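Local coordinates for beta-glucanase (Bacteroides thetaiotaomicron, PDB 6EUG), which probably hydrolyses beta-1,3-galactosidic linkages of arabinogalactan through its family 43 glycoside hydrolase domain, the part of the protein present in this chain, at residues W126-R140 with D208-D220. Sequence-based numbering, arbitrary orientation.
With GIM (glucoimidazole), chain B.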
loop_
_atom_site.group_PDB
_atom_site.type_symbol
_atom_site.label_atom_id
_atom_site.label_comp_id
_atom_site.label_asym_id
_atom_site.label_seq_id
_atom_site.Cartn_x
_atom_site.Cartn_y
_atom_site.Cartn_z
ATOM N N TRP A 126 2.478 0.616 -9.616
ATOM C CA TRP A 126 1.171 0.029 -9.354
ATOM C C TRP A 126 0.421 0.981 -8.431
ATOM O O TRP A 126 1.037 1.683 -7.608
ATOM C CB TRP A 126 1.287 -1.370 -8.697
ATOM C CG TRP A 126 1.696 -2.489 -9.676
ATOM C CD1 TRP A 126 2.954 -2.821 -10.050
ATOM C CD2 TRP A 126 0.824 -3.420 -10.345
ATOM N NE1 TRP A 126 2.934 -3.881 -10.912
ATOM C CE2 TRP A 126 1.646 -4.302 -11.084
ATOM C CE3 TRP A 126 -0.559 -3.612 -10.371
ATOM C CZ2 TRP A 126 1.126 -5.321 -11.892
ATOM C CZ3 TRP A 126 -1.080 -4.633 -11.158
ATOM C CH2 TRP A 126 -0.227 -5.482 -11.908
ATOM N N LEU A 127 -0.900 1.017 -8.574
ATOM C CA LEU A 127 -1.740 1.875 -7.728
ATOM C C LEU A 127 -3.154 1.301 -7.597
ATOM O O LEU A 127 -3.558 0.473 -8.411
ATOM C CB LEU A 127 -1.739 3.303 -8.280
ATOM C CG LEU A 127 -2.313 3.429 -9.693
ATOM C CD1 LEU A 127 -3.179 4.665 -9.787
ATOM C CD2 LEU A 127 -1.247 3.451 -10.781
ATOM N N HIS A 128 -3.899 1.776 -6.588
ATOM C CA HIS A 128 -5.329 1.490 -6.405
ATOM C C HIS A 128 -6.132 2.425 -7.291
ATOM O O HIS A 128 -5.986 3.616 -7.186
ATOM C CB HIS A 128 -5.657 1.700 -4.912
ATOM C CG HIS A 128 -7.116 1.595 -4.540
ATOM N ND1 HIS A 128 -7.589 2.060 -3.327
ATOM C CD2 HIS A 128 -8.193 1.086 -5.197
ATOM C CE1 HIS A 128 -8.897 1.873 -3.272
ATOM N NE2 HIS A 128 -9.288 1.276 -4.387
ATOM N N LEU A 129 -6.941 1.847 -8.194
ATOM C CA LEU A 129 -7.817 2.586 -9.095
ATOM C C LEU A 129 -9.294 2.278 -8.821
ATOM O O LEU A 129 -9.663 1.116 -8.678
ATOM C CB LEU A 129 -7.512 2.220 -10.562
ATOM C CG LEU A 129 -8.373 2.905 -11.650
ATOM C CD1 LEU A 129 -8.123 4.409 -11.709
ATOM C CD2 LEU A 129 -8.082 2.285 -13.007
ATOM N N GLU A 130 -10.138 3.325 -8.782
ATOM C CA GLU A 130 -11.576 3.189 -8.879
ATOM C C GLU A 130 -12.047 4.041 -10.077
ATOM O O GLU A 130 -11.671 5.221 -10.227
ATOM C CB GLU A 130 -12.289 3.635 -7.594
ATOM C CG GLU A 130 -11.840 2.939 -6.301
ATOM C CD GLU A 130 -12.282 1.496 -6.127
ATOM O OE1 GLU A 130 -13.174 1.036 -6.880
ATOM O OE2 GLU A 130 -11.772 0.821 -5.182
ATOM N N LEU A 131 -12.841 3.406 -10.941
ATOM C CA LEU A 131 -13.317 4.023 -12.169
ATOM C C LEU A 131 -14.245 5.212 -11.879
ATOM O O LEU A 131 -14.986 5.212 -10.890
ATOM C CB LEU A 131 -14.024 2.991 -13.053
ATOM C CG LEU A 131 -13.244 1.747 -13.501
ATOM C CD1 LEU A 131 -14.141 0.756 -14.247
ATOM C CD2 LEU A 131 -12.060 2.136 -14.368
ATOM N N LYS A 132 -14.135 6.236 -12.719
ATOM C CA LYS A 132 -14.960 7.444 -12.627
ATOM C C LYS A 132 -16.416 7.099 -12.469
ATOM O O LYS A 132 -16.957 6.277 -13.214
ATOM C CB LYS A 132 -14.769 8.305 -13.904
ATOM C CG LYS A 132 -15.678 9.535 -13.998
ATOM C CD LYS A 132 -15.497 10.348 -15.277
ATOM C CE LYS A 132 -16.408 11.590 -15.263
ATOM N NZ LYS A 132 -16.428 12.280 -16.578
ATOM N N GLY A 133 -17.035 7.730 -11.479
ATOM C CA GLY A 133 -18.471 7.645 -11.259
ATOM C C GLY A 133 -18.974 6.390 -10.575
ATOM O O GLY A 133 -20.195 6.239 -10.434
ATOM N N GLN A 134 -18.061 5.477 -10.192
ATOM C CA GLN A 134 -18.435 4.183 -9.613
ATOM C C GLN A 134 -18.120 4.039 -8.118
ATOM O O GLN A 134 -18.173 2.931 -7.571
ATOM C CB GLN A 134 -17.824 3.024 -10.454
ATOM C CG GLN A 134 -18.231 3.119 -11.917
ATOM C CD GLN A 134 -18.042 1.837 -12.707
ATOM O OE1 GLN A 134 -18.301 0.737 -12.223
ATOM N NE2 GLN A 134 -17.597 1.978 -13.952
ATOM N N GLY A 135 -17.836 5.148 -7.432
ATOM C CA GLY A 135 -17.489 5.101 -5.998
ATOM C C GLY A 135 -16.241 4.235 -5.756
ATOM O O GLY A 135 -15.273 4.317 -6.493
ATOM N N TYR A 136 -16.277 3.396 -4.734
ATOM C CA TYR A 136 -15.206 2.407 -4.486
ATOM C C TYR A 136 -15.619 0.952 -4.902
ATOM O O TYR A 136 -14.993 -0.031 -4.494
ATOM C CB TYR A 136 -14.736 2.484 -3.007
ATOM C CG TYR A 136 -13.842 3.682 -2.670
ATOM C CD1 TYR A 136 -14.390 4.897 -2.284
ATOM C CD2 TYR A 136 -12.449 3.581 -2.705
ATOM C CE1 TYR A 136 -13.594 5.999 -1.972
ATOM C CE2 TYR A 136 -11.641 4.679 -2.405
ATOM C CZ TYR A 136 -12.224 5.894 -2.020
ATOM O OH TYR A 136 -11.470 7.017 -1.710
ATOM N N GLY A 137 -16.652 0.820 -5.722
ATOM C CA GLY A 137 -17.106 -0.469 -6.239
ATOM C C GLY A 137 -16.095 -1.313 -7.011
ATOM O O GLY A 137 -15.906 -2.471 -6.683
ATOM N N PRO A 138 -15.464 -0.751 -8.065
ATOM C CA PRO A 138 -14.604 -1.586 -8.917
ATOM C C PRO A 138 -13.426 -2.328 -8.249
ATOM O O PRO A 138 -13.071 -3.415 -8.694
ATOM C CB PRO A 138 -14.132 -0.606 -10.011
ATOM C CG PRO A 138 -15.245 0.396 -10.088
ATOM C CD PRO A 138 -15.735 0.562 -8.673
ATOM N N ALA A 139 -12.784 -1.709 -7.245
ATOM C CA ALA A 139 -11.716 -2.314 -6.461
ATOM C C ALA A 139 -10.617 -2.906 -7.325
ATOM O O ALA A 139 -10.346 -4.117 -7.255
ATOM C CB ALA A 139 -12.294 -3.353 -5.481
ATOM N N ARG A 140 -9.994 -2.044 -8.146
ATOM C CA ARG A 140 -8.956 -2.471 -9.085
ATOM C C ARG A 140 -7.519 -2.057 -8.690
ATOM O O ARG A 140 -7.294 -1.090 -7.913
ATOM C CB ARG A 140 -9.232 -1.893 -10.471
ATOM C CG ARG A 140 -10.516 -2.367 -11.162
ATOM C CD ARG A 140 -10.597 -1.846 -12.596
ATOM N NE ARG A 140 -11.748 -2.409 -13.306
ATOM C CZ ARG A 140 -11.936 -2.358 -14.617
ATOM N NH1 ARG A 140 -11.036 -1.814 -15.424
ATOM N NH2 ARG A 140 -13.044 -2.868 -15.137
ATOM N N ASP A 208 -14.128 -13.209 -12.065
ATOM C CA ASP A 208 -13.656 -11.908 -12.578
ATOM C C ASP A 208 -12.416 -11.372 -11.851
ATOM O O ASP A 208 -11.812 -10.383 -12.299
ATOM C CB ASP A 208 -14.781 -10.862 -12.533
ATOM C CG ASP A 208 -15.945 -11.202 -13.437
ATOM O OD1 ASP A 208 -15.783 -11.894 -14.479
ATOM O OD2 ASP A 208 -17.056 -10.758 -13.094
ATOM N N GLY A 209 -12.003 -12.050 -10.786
ATOM C CA GLY A 209 -10.801 -11.648 -10.036
ATOM C C GLY A 209 -11.027 -11.072 -8.640
ATOM O O GLY A 209 -12.070 -10.500 -8.315
ATOM N N GLN A 210 -9.991 -11.193 -7.827
ATOM C CA GLN A 210 -10.028 -10.760 -6.429
ATOM C C GLN A 210 -9.929 -9.237 -6.332
ATOM O O GLN A 210 -9.222 -8.592 -7.139
ATOM C CB GLN A 210 -8.892 -11.430 -5.641
ATOM C CG GLN A 210 -8.968 -12.962 -5.662
ATOM C CD GLN A 210 -10.238 -13.494 -5.039
ATOM O OE1 GLN A 210 -10.549 -13.160 -3.887
ATOM N NE2 GLN A 210 -10.996 -14.338 -5.803
ATOM N N MET A 211 -10.653 -8.676 -5.360
ATOM C CA MET A 211 -10.694 -7.236 -5.150
ATOM C C MET A 211 -9.366 -6.727 -4.632
ATOM O O MET A 211 -8.673 -7.433 -3.929
ATOM C CB MET A 211 -11.803 -6.853 -4.155
ATOM C CG MET A 211 -13.227 -7.172 -4.635
ATOM S SD MET A 211 -14.491 -6.954 -3.375
ATOM C CE MET A 211 -14.468 -5.171 -3.143
ATOM N N SER A 212 -8.999 -5.509 -5.048
ATOM C CA SER A 212 -7.758 -4.847 -4.574
ATOM C C SER A 212 -8.040 -3.407 -4.274
ATOM O O SER A 212 -8.415 -2.672 -5.192
ATOM C CB SER A 212 -6.650 -4.956 -5.672
ATOM O OG SER A 212 -5.395 -4.439 -5.230
ATOM N N ARG A 213 -7.893 -3.001 -2.997
ATOM C CA ARG A 213 -8.019 -1.614 -2.586
ATOM C C ARG A 213 -6.665 -1.095 -2.045
ATOM O O ARG A 213 -5.740 -0.930 -2.853
ATOM C CB ARG A 213 -9.256 -1.373 -1.684
ATOM C CG ARG A 213 -10.577 -1.659 -2.383
ATOM C CD ARG A 213 -11.679 -0.739 -1.851
ATOM N NE ARG A 213 -13.023 -0.988 -2.387
ATOM C CZ ARG A 213 -13.945 -1.768 -1.814
ATOM N NH1 ARG A 213 -13.675 -2.468 -0.703
ATOM N NH2 ARG A 213 -15.149 -1.882 -2.377
ATOM N N ASP A 214 -6.508 -0.879 -0.738
ATOM C CA ASP A 214 -5.210 -0.479 -0.208
ATOM C C ASP A 214 -4.161 -1.557 -0.607
ATOM O O ASP A 214 -4.471 -2.767 -0.617
ATOM C CB ASP A 214 -5.196 -0.355 1.323
ATOM C CG ASP A 214 -5.938 0.857 1.856
ATOM O OD1 ASP A 214 -6.514 1.686 1.106
ATOM O OD2 ASP A 214 -5.893 1.014 3.101
ATOM N N MET A 215 -2.973 -1.091 -0.999
ATOM C CA MET A 215 -1.914 -1.970 -1.545
ATOM C C MET A 215 -0.493 -1.451 -1.368
ATOM O O MET A 215 -0.254 -0.262 -1.117
ATOM C CB MET A 215 -2.171 -2.231 -3.046
ATOM C CG MET A 215 -2.273 -0.992 -3.942
ATOM S SD MET A 215 -1.530 -1.082 -5.591
ATOM C CE MET A 215 0.206 -0.953 -5.110
ATOM N N THR A 216 0.465 -2.384 -1.523
ATOM C CA THR A 216 1.840 -2.051 -1.667
ATOM C C THR A 216 2.558 -3.085 -2.540
ATOM O O THR A 216 1.923 -4.023 -3.072
ATOM C CB THR A 216 2.517 -1.837 -0.310
ATOM O OG1 THR A 216 3.780 -1.174 -0.489
ATOM C CG2 THR A 216 2.713 -3.166 0.472
ATOM N N LEU A 217 3.851 -2.839 -2.726
ATOM C CA LEU A 217 4.769 -3.700 -3.515
ATOM C C LEU A 217 6.007 -4.024 -2.726
ATOM O O LEU A 217 6.453 -3.203 -1.909
ATOM C CB LEU A 217 5.207 -2.997 -4.818
ATOM C CG LEU A 217 4.136 -2.590 -5.839
ATOM C CD1 LEU A 217 4.712 -1.735 -6.992
ATOM C CD2 LEU A 217 3.391 -3.792 -6.412
ATOM N N PHE A 218 6.613 -5.179 -3.020
ATOM C CA PHE A 218 7.903 -5.537 -2.414
ATOM C C PHE A 218 8.744 -6.358 -3.377
ATOM O O PHE A 218 8.242 -7.339 -3.927
ATOM C CB PHE A 218 7.740 -6.317 -1.088
ATOM C CG PHE A 218 9.056 -6.543 -0.360
ATOM C CD1 PHE A 218 9.681 -5.498 0.306
ATOM C CD2 PHE A 218 9.681 -7.770 -0.379
ATOM C CE1 PHE A 218 10.891 -5.681 0.947
ATOM C CE2 PHE A 218 10.896 -7.965 0.266
ATOM C CZ PHE A 218 11.507 -6.925 0.931
ATOM N N VAL A 219 9.995 -5.928 -3.590
ATOM C CA VAL A 219 10.979 -6.703 -4.366
ATOM C C VAL A 219 11.870 -7.540 -3.414
ATOM O O VAL A 219 12.622 -7.002 -2.567
ATOM C CB VAL A 219 11.889 -5.815 -5.261
ATOM C CG1 VAL A 219 12.867 -6.699 -6.065
ATOM C CG2 VAL A 219 11.083 -4.939 -6.203
ATOM N N ASP A 220 11.780 -8.841 -3.562
ATOM C CA ASP A 220 12.523 -9.775 -2.699
ATOM C C ASP A 220 13.972 -9.970 -3.188
ATOM O O ASP A 220 14.378 -9.466 -4.261
ATOM C CB ASP A 220 11.747 -11.094 -2.634
ATOM C CG ASP A 220 11.936 -11.862 -1.325
ATOM O OD1 ASP A 220 12.727 -11.462 -0.440
ATOM O OD2 ASP A 220 11.334 -12.948 -1.242
HETATM C C1 GIM B . -9.087 4.180 3.656
HETATM C C2 GIM B . -7.812 3.977 2.932
HETATM N N10 GIM B . -9.957 5.186 3.460
HETATM C C3 GIM B . -7.422 5.273 2.198
HETATM C C4 GIM B . -8.679 5.855 1.486
HETATM C C5 GIM B . -9.719 6.316 2.519
HETATM C C6 GIM B . -11.020 6.804 1.886
HETATM C C7 GIM B . -10.782 3.834 5.011
HETATM C C8 GIM B . -11.007 4.998 4.304
HETATM N N1 GIM B . -9.591 3.345 4.598
HETATM O O3 GIM B . -6.413 5.011 1.210
HETATM O O2 GIM B . -6.846 3.406 3.855
HETATM O O4 GIM B . -9.295 4.935 0.548
HETATM O O6 GIM B . -11.724 5.718 1.290
HETATM O O HOH W 1 -6.134 3.065 -1.167
HETATM O O HOH W 2 -5.530 -1.709 -5.481
#
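Arg213 reaches the loop after strand 122-130 and turns the NE/NH2 side of its guanidinium to Tyr136 O, which accepts from NH2 at 2.8 Å and from NE at 3.0 Å. The NE bond lies in the carbonyl plane on a lone pair, whereas NH2 approaches from above that plane. Glu130 OE2 sits at the edge of the same guanidinium, in a long salt bridge to Arg213 NE (3.6 Å). That carboxylate also accepts a nearly straight bond from His128 NE2 to OE2 (2.6 Å, 168°), while its OE1 takes the backbone N of Ala139, tying the end of the loop back to strand 122-130. His128 lays one ring face against Arg213, whose CA stands 3.6 Å from the ring centroid in a CH-pi contact; a chi1 of 174°, with CG turned away from the backbone N, brings the ring there. A single backbone hydrogen bond, Ser212 N to Ala139 O (2.9 Å), joins the two loops, and a water links Arg140 O, Ser212 OG and Arg213 O.

Strands 122-130 and 215-219 belong to neighbouring four-stranded antiparallel blades of the five-bladed beta-propeller characteristic of family 43, and the segments meet beside its central pocket. There another water joins His128 ND1, Asp214 OD1 and O3 of the bound glucoimidazole, and ligand O2 donates to Asp214 OD2 (2.7 Å). Tyr136 lines the same pocket, its OH hydrogen-bonded to Glu110.

Apolar packing joins the blade strands: Met215 CE lies 3.8 Å from Trp126 CB, and both Leu217 methyls touch the Trp126 side chain. Between the loops, Ala139 CB rests on Met211.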